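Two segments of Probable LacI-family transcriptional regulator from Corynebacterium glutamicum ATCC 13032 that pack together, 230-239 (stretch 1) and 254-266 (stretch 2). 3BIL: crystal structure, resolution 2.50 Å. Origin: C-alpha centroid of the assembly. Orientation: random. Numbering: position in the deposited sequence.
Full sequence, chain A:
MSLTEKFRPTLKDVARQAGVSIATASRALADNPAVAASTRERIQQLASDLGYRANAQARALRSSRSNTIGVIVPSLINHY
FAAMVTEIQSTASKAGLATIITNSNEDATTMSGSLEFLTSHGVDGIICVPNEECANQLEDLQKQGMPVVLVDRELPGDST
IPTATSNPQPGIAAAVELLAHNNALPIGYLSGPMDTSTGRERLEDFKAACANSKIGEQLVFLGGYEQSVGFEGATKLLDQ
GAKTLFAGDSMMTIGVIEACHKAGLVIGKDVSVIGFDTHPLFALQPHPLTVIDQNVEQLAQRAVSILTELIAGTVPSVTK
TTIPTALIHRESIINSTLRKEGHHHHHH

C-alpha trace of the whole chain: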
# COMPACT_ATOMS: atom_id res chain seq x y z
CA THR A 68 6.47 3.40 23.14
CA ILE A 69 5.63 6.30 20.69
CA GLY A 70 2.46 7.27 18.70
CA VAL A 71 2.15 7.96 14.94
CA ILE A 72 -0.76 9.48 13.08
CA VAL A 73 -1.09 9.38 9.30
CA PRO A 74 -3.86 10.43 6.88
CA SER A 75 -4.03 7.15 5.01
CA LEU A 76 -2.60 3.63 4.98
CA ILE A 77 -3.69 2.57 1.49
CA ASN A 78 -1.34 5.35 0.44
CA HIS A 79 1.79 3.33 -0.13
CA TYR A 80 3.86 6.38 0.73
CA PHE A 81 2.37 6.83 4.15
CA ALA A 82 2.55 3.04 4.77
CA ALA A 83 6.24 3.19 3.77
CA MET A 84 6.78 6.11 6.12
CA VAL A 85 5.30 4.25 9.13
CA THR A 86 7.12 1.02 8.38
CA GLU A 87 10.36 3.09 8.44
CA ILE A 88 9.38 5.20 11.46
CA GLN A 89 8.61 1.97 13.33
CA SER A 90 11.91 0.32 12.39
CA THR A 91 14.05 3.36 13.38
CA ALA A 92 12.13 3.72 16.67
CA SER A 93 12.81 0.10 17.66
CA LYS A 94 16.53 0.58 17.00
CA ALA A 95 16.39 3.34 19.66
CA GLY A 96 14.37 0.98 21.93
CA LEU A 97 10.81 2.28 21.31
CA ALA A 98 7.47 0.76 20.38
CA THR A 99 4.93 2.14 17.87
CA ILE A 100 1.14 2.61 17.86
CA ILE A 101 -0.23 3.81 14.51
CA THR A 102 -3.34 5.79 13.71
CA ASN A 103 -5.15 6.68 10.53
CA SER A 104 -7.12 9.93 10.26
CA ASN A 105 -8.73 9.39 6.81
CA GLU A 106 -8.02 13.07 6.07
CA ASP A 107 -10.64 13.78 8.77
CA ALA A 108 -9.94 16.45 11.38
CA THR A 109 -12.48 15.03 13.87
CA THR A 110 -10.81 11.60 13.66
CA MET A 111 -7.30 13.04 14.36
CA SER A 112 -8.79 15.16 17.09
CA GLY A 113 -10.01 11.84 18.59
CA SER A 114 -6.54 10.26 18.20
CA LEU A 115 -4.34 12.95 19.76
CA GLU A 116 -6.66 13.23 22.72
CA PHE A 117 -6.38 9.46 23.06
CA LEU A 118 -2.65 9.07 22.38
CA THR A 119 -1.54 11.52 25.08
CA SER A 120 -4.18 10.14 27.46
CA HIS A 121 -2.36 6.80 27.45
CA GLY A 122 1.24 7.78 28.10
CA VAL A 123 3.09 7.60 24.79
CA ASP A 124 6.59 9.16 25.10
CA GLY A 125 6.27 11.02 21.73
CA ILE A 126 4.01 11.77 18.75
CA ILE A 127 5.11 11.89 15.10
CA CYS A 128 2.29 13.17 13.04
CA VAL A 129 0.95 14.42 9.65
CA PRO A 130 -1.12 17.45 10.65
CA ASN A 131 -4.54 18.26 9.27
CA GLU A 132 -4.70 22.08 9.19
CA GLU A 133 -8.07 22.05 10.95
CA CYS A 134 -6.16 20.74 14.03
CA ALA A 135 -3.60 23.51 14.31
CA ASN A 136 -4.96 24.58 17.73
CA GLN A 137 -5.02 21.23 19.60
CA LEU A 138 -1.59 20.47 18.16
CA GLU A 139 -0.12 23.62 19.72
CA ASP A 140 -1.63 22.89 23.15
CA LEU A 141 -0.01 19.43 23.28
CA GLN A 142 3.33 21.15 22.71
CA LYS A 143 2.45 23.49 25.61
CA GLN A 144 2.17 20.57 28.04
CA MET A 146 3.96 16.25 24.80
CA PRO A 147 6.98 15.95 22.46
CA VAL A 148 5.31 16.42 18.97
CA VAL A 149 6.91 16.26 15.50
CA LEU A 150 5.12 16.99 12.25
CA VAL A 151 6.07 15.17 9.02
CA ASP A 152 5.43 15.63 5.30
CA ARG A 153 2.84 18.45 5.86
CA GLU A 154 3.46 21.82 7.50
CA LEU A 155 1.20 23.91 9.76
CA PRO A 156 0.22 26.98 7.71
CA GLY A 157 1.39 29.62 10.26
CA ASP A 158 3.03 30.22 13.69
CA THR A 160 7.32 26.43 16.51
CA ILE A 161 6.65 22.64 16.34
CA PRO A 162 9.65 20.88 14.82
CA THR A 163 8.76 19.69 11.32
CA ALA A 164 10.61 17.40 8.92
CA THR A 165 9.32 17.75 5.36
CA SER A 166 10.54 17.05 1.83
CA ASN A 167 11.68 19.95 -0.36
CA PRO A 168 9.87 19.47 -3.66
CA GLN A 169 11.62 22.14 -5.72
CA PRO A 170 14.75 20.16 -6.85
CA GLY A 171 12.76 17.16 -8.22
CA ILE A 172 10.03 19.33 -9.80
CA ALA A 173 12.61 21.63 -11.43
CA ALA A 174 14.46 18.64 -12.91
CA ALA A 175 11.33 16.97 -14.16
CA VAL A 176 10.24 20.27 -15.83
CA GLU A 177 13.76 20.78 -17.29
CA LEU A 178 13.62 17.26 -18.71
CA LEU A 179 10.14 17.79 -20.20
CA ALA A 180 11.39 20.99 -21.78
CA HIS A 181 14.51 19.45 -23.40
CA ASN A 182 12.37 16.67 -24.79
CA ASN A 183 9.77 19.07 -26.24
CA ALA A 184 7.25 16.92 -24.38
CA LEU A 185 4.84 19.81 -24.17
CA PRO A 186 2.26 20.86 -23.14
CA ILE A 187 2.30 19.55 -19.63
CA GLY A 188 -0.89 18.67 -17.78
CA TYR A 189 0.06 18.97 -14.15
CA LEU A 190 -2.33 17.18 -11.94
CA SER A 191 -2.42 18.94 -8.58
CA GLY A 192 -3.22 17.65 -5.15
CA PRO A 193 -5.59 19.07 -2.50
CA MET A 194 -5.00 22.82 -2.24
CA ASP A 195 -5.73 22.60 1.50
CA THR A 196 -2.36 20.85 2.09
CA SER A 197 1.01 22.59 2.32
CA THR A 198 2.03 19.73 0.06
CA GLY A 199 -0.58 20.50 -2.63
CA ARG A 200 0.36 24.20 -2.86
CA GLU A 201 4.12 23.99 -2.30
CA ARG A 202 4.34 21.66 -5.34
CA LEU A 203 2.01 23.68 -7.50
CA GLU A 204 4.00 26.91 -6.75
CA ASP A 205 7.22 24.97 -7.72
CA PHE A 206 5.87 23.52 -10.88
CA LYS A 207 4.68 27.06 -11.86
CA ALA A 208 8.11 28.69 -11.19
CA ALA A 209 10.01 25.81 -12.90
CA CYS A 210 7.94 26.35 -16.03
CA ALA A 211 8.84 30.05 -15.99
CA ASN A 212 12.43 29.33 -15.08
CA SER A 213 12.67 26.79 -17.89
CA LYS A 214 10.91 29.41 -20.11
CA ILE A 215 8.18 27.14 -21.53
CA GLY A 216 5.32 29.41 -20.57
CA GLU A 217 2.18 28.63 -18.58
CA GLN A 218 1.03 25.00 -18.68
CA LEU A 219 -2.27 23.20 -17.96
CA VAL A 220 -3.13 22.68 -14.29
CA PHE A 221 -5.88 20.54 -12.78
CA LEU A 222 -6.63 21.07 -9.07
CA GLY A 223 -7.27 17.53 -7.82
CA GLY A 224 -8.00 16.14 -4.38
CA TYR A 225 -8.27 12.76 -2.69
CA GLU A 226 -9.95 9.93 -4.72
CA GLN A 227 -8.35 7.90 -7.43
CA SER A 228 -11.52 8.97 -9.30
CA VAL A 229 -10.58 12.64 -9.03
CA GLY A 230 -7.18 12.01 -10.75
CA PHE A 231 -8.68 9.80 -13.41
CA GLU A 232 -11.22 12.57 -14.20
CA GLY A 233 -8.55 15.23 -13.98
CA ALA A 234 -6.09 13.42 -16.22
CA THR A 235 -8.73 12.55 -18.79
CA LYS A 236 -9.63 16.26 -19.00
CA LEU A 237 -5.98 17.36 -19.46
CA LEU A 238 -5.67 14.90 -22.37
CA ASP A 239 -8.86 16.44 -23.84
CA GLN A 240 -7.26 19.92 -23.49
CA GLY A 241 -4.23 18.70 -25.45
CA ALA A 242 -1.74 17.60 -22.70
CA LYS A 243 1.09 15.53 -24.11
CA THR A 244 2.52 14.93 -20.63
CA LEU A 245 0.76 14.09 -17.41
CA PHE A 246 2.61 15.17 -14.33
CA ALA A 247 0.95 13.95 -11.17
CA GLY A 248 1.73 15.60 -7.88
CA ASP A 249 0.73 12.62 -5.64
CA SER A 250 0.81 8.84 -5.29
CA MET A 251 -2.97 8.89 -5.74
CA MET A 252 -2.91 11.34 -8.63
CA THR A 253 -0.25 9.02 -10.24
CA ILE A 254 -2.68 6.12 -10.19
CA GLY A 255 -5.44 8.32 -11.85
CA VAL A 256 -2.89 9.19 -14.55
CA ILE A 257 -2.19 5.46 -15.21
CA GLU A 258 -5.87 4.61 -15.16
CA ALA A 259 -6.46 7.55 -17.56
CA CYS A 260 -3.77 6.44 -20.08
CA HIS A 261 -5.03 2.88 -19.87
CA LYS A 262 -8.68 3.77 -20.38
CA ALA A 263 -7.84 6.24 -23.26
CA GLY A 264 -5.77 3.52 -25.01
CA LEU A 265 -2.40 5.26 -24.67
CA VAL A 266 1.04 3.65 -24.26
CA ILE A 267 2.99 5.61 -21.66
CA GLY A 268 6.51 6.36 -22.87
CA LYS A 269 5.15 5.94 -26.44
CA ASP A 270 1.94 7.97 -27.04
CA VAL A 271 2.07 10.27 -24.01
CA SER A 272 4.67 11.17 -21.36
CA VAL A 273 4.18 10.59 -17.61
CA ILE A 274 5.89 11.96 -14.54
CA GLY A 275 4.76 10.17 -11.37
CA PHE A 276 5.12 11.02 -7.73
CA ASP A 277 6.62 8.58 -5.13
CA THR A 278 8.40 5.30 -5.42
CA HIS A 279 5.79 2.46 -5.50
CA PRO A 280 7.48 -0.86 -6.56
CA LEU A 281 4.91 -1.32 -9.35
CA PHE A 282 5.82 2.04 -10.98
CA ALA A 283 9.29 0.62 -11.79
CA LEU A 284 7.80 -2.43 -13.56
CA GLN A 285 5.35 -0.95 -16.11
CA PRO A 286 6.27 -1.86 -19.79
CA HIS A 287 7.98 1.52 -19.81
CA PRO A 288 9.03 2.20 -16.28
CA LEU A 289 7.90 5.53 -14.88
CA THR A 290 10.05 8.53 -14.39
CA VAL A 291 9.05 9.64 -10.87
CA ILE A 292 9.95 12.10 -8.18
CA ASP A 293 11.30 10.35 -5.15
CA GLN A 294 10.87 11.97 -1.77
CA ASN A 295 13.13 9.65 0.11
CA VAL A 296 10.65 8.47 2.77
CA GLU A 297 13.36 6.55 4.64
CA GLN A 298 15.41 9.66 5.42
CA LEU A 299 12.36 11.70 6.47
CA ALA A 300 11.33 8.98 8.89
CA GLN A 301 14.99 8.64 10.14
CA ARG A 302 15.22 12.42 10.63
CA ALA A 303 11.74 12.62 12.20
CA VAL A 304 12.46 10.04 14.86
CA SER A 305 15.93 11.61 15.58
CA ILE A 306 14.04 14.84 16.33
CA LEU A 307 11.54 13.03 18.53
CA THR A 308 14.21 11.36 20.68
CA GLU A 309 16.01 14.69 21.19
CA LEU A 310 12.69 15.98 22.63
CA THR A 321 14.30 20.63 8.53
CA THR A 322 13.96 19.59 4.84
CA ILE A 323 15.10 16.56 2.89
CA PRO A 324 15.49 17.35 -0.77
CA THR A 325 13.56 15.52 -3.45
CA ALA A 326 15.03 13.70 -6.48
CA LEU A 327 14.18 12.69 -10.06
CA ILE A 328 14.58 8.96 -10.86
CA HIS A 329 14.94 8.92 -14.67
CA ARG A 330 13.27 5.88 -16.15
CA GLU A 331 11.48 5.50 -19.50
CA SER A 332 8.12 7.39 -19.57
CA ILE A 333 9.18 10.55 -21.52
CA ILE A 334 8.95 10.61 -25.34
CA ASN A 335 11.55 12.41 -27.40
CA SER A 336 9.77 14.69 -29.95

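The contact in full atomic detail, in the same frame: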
# COMPACT_ATOMS: atom_id res chain seq x y z
N GLY A 230 -8.36 11.96 -9.89
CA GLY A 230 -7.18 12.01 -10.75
C GLY A 230 -7.47 11.43 -12.12
O GLY A 230 -7.03 11.97 -13.13
N PHE A 231 -8.22 10.34 -12.15
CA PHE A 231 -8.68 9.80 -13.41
C PHE A 231 -9.48 10.84 -14.22
O PHE A 231 -9.31 10.97 -15.46
CB PHE A 231 -9.47 8.47 -13.18
CG PHE A 231 -10.21 7.98 -14.40
CD1 PHE A 231 -9.53 7.76 -15.59
CD2 PHE A 231 -11.58 7.77 -14.36
CE1 PHE A 231 -10.22 7.33 -16.76
CE2 PHE A 231 -12.29 7.33 -15.54
CZ PHE A 231 -11.60 7.11 -16.74
N GLU A 232 -10.34 11.59 -13.53
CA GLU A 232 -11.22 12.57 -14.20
C GLU A 232 -10.31 13.73 -14.61
O GLU A 232 -10.23 14.11 -15.78
CB GLU A 232 -12.33 13.02 -13.23
CG GLU A 232 -13.77 12.98 -13.79
CD GLU A 232 -14.19 11.63 -14.41
OE1 GLU A 232 -14.09 11.46 -15.65
OE2 GLU A 232 -14.64 10.73 -13.66
N GLY A 233 -9.55 14.23 -13.65
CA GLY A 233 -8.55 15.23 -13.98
C GLY A 233 -7.67 14.90 -15.19
O GLY A 233 -7.56 15.68 -16.14
N ALA A 234 -7.04 13.73 -15.18
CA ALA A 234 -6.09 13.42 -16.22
C ALA A 234 -6.77 13.27 -17.55
O ALA A 234 -6.22 13.61 -18.59
CB ALA A 234 -5.33 12.19 -15.87
N THR A 235 -7.98 12.73 -17.54
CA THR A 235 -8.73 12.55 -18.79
C THR A 235 -9.08 13.92 -19.36
O THR A 235 -9.09 14.11 -20.56
CB THR A 235 -10.00 11.69 -18.55
OG1 THR A 235 -9.60 10.47 -17.91
CG2 THR A 235 -10.81 11.39 -19.85
N LYS A 236 -9.32 14.90 -18.50
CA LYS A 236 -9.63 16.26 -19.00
C LYS A 236 -8.44 17.02 -19.56
O LYS A 236 -8.58 17.70 -20.59
CB LYS A 236 -10.44 17.06 -17.99
CG LYS A 236 -11.86 16.64 -18.14
CD LYS A 236 -12.60 16.55 -16.83
CE LYS A 236 -13.93 15.84 -17.12
NZ LYS A 236 -15.07 16.48 -16.42
N LEU A 237 -7.27 16.84 -18.92
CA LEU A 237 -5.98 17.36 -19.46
C LEU A 237 -5.63 16.83 -20.87
O LEU A 237 -5.19 17.61 -21.76
CB LEU A 237 -4.87 17.09 -18.46
CG LEU A 237 -5.08 17.94 -17.21
CD1 LEU A 237 -4.36 17.40 -15.96
CD2 LEU A 237 -4.76 19.43 -17.53
N LEU A 238 -5.85 15.54 -21.08
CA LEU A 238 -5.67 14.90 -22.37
C LEU A 238 -6.67 15.44 -23.39
O LEU A 238 -6.33 15.61 -24.55
CB LEU A 238 -5.79 13.36 -22.27
CG LEU A 238 -4.73 12.57 -21.50
CD1 LEU A 238 -5.28 11.18 -21.22
CD2 LEU A 238 -3.40 12.46 -22.25
N ASP A 239 -7.90 15.72 -22.95
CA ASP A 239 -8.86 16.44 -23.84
C ASP A 239 -8.30 17.82 -24.25
O ASP A 239 -8.30 18.18 -25.42
CB ASP A 239 -10.26 16.56 -23.19
CG ASP A 239 -10.92 15.19 -22.98
OD1 ASP A 239 -10.57 14.28 -23.76
OD2 ASP A 239 -11.78 15.01 -22.04
N ILE A 254 -1.73 7.17 -9.80
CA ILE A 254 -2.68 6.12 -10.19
C ILE A 254 -3.74 6.58 -11.21
O ILE A 254 -3.88 5.93 -12.25
CB ILE A 254 -3.32 5.35 -8.99
CG1 ILE A 254 -2.22 4.68 -8.19
CG2 ILE A 254 -4.20 4.21 -9.51
CD1 ILE A 254 -2.57 4.52 -6.69
N GLY A 255 -4.43 7.70 -10.93
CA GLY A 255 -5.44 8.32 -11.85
C GLY A 255 -4.85 8.58 -13.23
O GLY A 255 -5.50 8.37 -14.29
N VAL A 256 -3.59 9.01 -13.26
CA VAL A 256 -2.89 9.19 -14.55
C VAL A 256 -2.71 7.87 -15.32
O VAL A 256 -2.93 7.84 -16.56
CB VAL A 256 -1.50 9.89 -14.38
CG1 VAL A 256 -0.69 9.76 -15.63
CG2 VAL A 256 -1.70 11.32 -13.99
N ILE A 257 -2.31 6.80 -14.60
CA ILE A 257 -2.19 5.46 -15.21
C ILE A 257 -3.56 4.97 -15.68
O ILE A 257 -3.76 4.59 -16.86
CB ILE A 257 -1.50 4.41 -14.28
CG1 ILE A 257 -0.04 4.79 -14.04
CG2 ILE A 257 -1.53 3.06 -14.92
CD1 ILE A 257 0.63 4.16 -12.79
N GLU A 258 -4.54 5.03 -14.79
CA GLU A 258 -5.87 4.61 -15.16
C GLU A 258 -6.35 5.37 -16.41
O GLU A 258 -6.85 4.74 -17.38
CB GLU A 258 -6.82 4.77 -14.00
CG GLU A 258 -8.26 4.35 -14.33
CD GLU A 258 -9.19 4.42 -13.12
OE1 GLU A 258 -10.27 3.78 -13.21
OE2 GLU A 258 -8.82 5.08 -12.08
N ALA A 259 -6.18 6.70 -16.40
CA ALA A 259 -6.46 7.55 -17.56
C ALA A 259 -5.77 7.18 -18.88
O ALA A 259 -6.42 7.23 -19.94
CB ALA A 259 -6.20 8.99 -17.24
N CYS A 260 -4.48 6.85 -18.85
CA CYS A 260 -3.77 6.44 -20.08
C CYS A 260 -4.21 5.09 -20.57
O CYS A 260 -4.20 4.84 -21.80
CB CYS A 260 -2.26 6.41 -19.88
SG CYS A 260 -1.77 8.02 -19.42
N HIS A 261 -4.55 4.24 -19.59
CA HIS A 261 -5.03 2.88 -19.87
C HIS A 261 -6.39 2.97 -20.50
O HIS A 261 -6.56 2.52 -21.63
CB HIS A 261 -5.05 1.98 -18.62
CG HIS A 261 -5.64 0.62 -18.85
ND1 HIS A 261 -4.96 -0.39 -19.52
CD2 HIS A 261 -6.85 0.10 -18.51
CE1 HIS A 261 -5.73 -1.47 -19.58
NE2 HIS A 261 -6.88 -1.20 -18.98
N LYS A 262 -7.34 3.59 -19.81
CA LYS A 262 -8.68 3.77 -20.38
C LYS A 262 -8.69 4.45 -21.76
O LYS A 262 -9.34 3.96 -22.66
CB LYS A 262 -9.63 4.42 -19.36
CG LYS A 262 -9.82 3.50 -18.11
CD LYS A 262 -11.17 3.62 -17.33
CE LYS A 262 -11.33 2.44 -16.34
NZ LYS A 262 -11.87 2.78 -14.99
N ALA A 263 -7.93 5.53 -21.95
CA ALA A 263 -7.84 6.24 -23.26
C ALA A 263 -7.13 5.46 -24.37
O ALA A 263 -7.04 5.95 -25.50
CB ALA A 263 -7.16 7.65 -23.08
N GLY A 264 -6.59 4.28 -24.06
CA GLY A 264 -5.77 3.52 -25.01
C GLY A 264 -4.33 4.00 -25.27
O GLY A 264 -3.72 3.68 -26.30
N LEU A 265 -3.73 4.73 -24.34
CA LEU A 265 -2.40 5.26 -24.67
C LEU A 265 -1.24 4.48 -24.03
O LEU A 265 -1.28 4.13 -22.84
CB LEU A 265 -2.34 6.78 -24.36
CG LEU A 265 -3.42 7.66 -25.01
CD1 LEU A 265 -3.80 8.80 -24.07
CD2 LEU A 265 -2.98 8.23 -26.39
N VAL A 266 -0.20 4.20 -24.81
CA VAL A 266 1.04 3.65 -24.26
C VAL A 266 1.89 4.78 -23.66
O VAL A 266 2.40 5.63 -24.38
CB VAL A 266 1.88 2.85 -25.35
CG1 VAL A 266 3.03 2.03 -24.68
CG2 VAL A 266 0.98 1.93 -26.16

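Phe 231, Leu 238 and Ala 259 cover the most surface in this contact, where two helices cross at -54° with their axes 7.4 Å apart at closest approach. Such closeness depends on glycine: Phe 231 N lies 3.4 Å from Gly 255 CA, and an ideal CB built on Gly 255 would fall 2.5 Å from both Gly 230 C and Phe 231 N, a clash. At the same point Phe 231 CA approaches Gly 255 O at 3.6 Å, with an angle of 152° at the hydrogen, as expected of a CA-H...O contact.

The Phe 231 side chain (chi1 t) is a knob set among Gly 255, Glu 258, Ala 259 and Lys 262. Glu 258 CD lies over one ring face, while Ala 259 N meets the edge, 3.6 Å from Phe 231 CD1. Lys 262 NZ stands 4.9 Å from the ring centroid and 22° off the normal, a cation-pi arrangement; the same NZ forms a 2.6 Å salt bridge with Glu 258 OE1, which ties together two residues lining the ring.

Ala 259 points toward the first helix, its CB 3.6 Å from Ala 234 CB and 3.8 Å from Thr 235 OG1. Further along, Leu 238 CD1 reaches Leu 265 CD1 at 4.0 Å, extending the apolar contact beyond the second helix. No hydrogen bond crosses between the stretches.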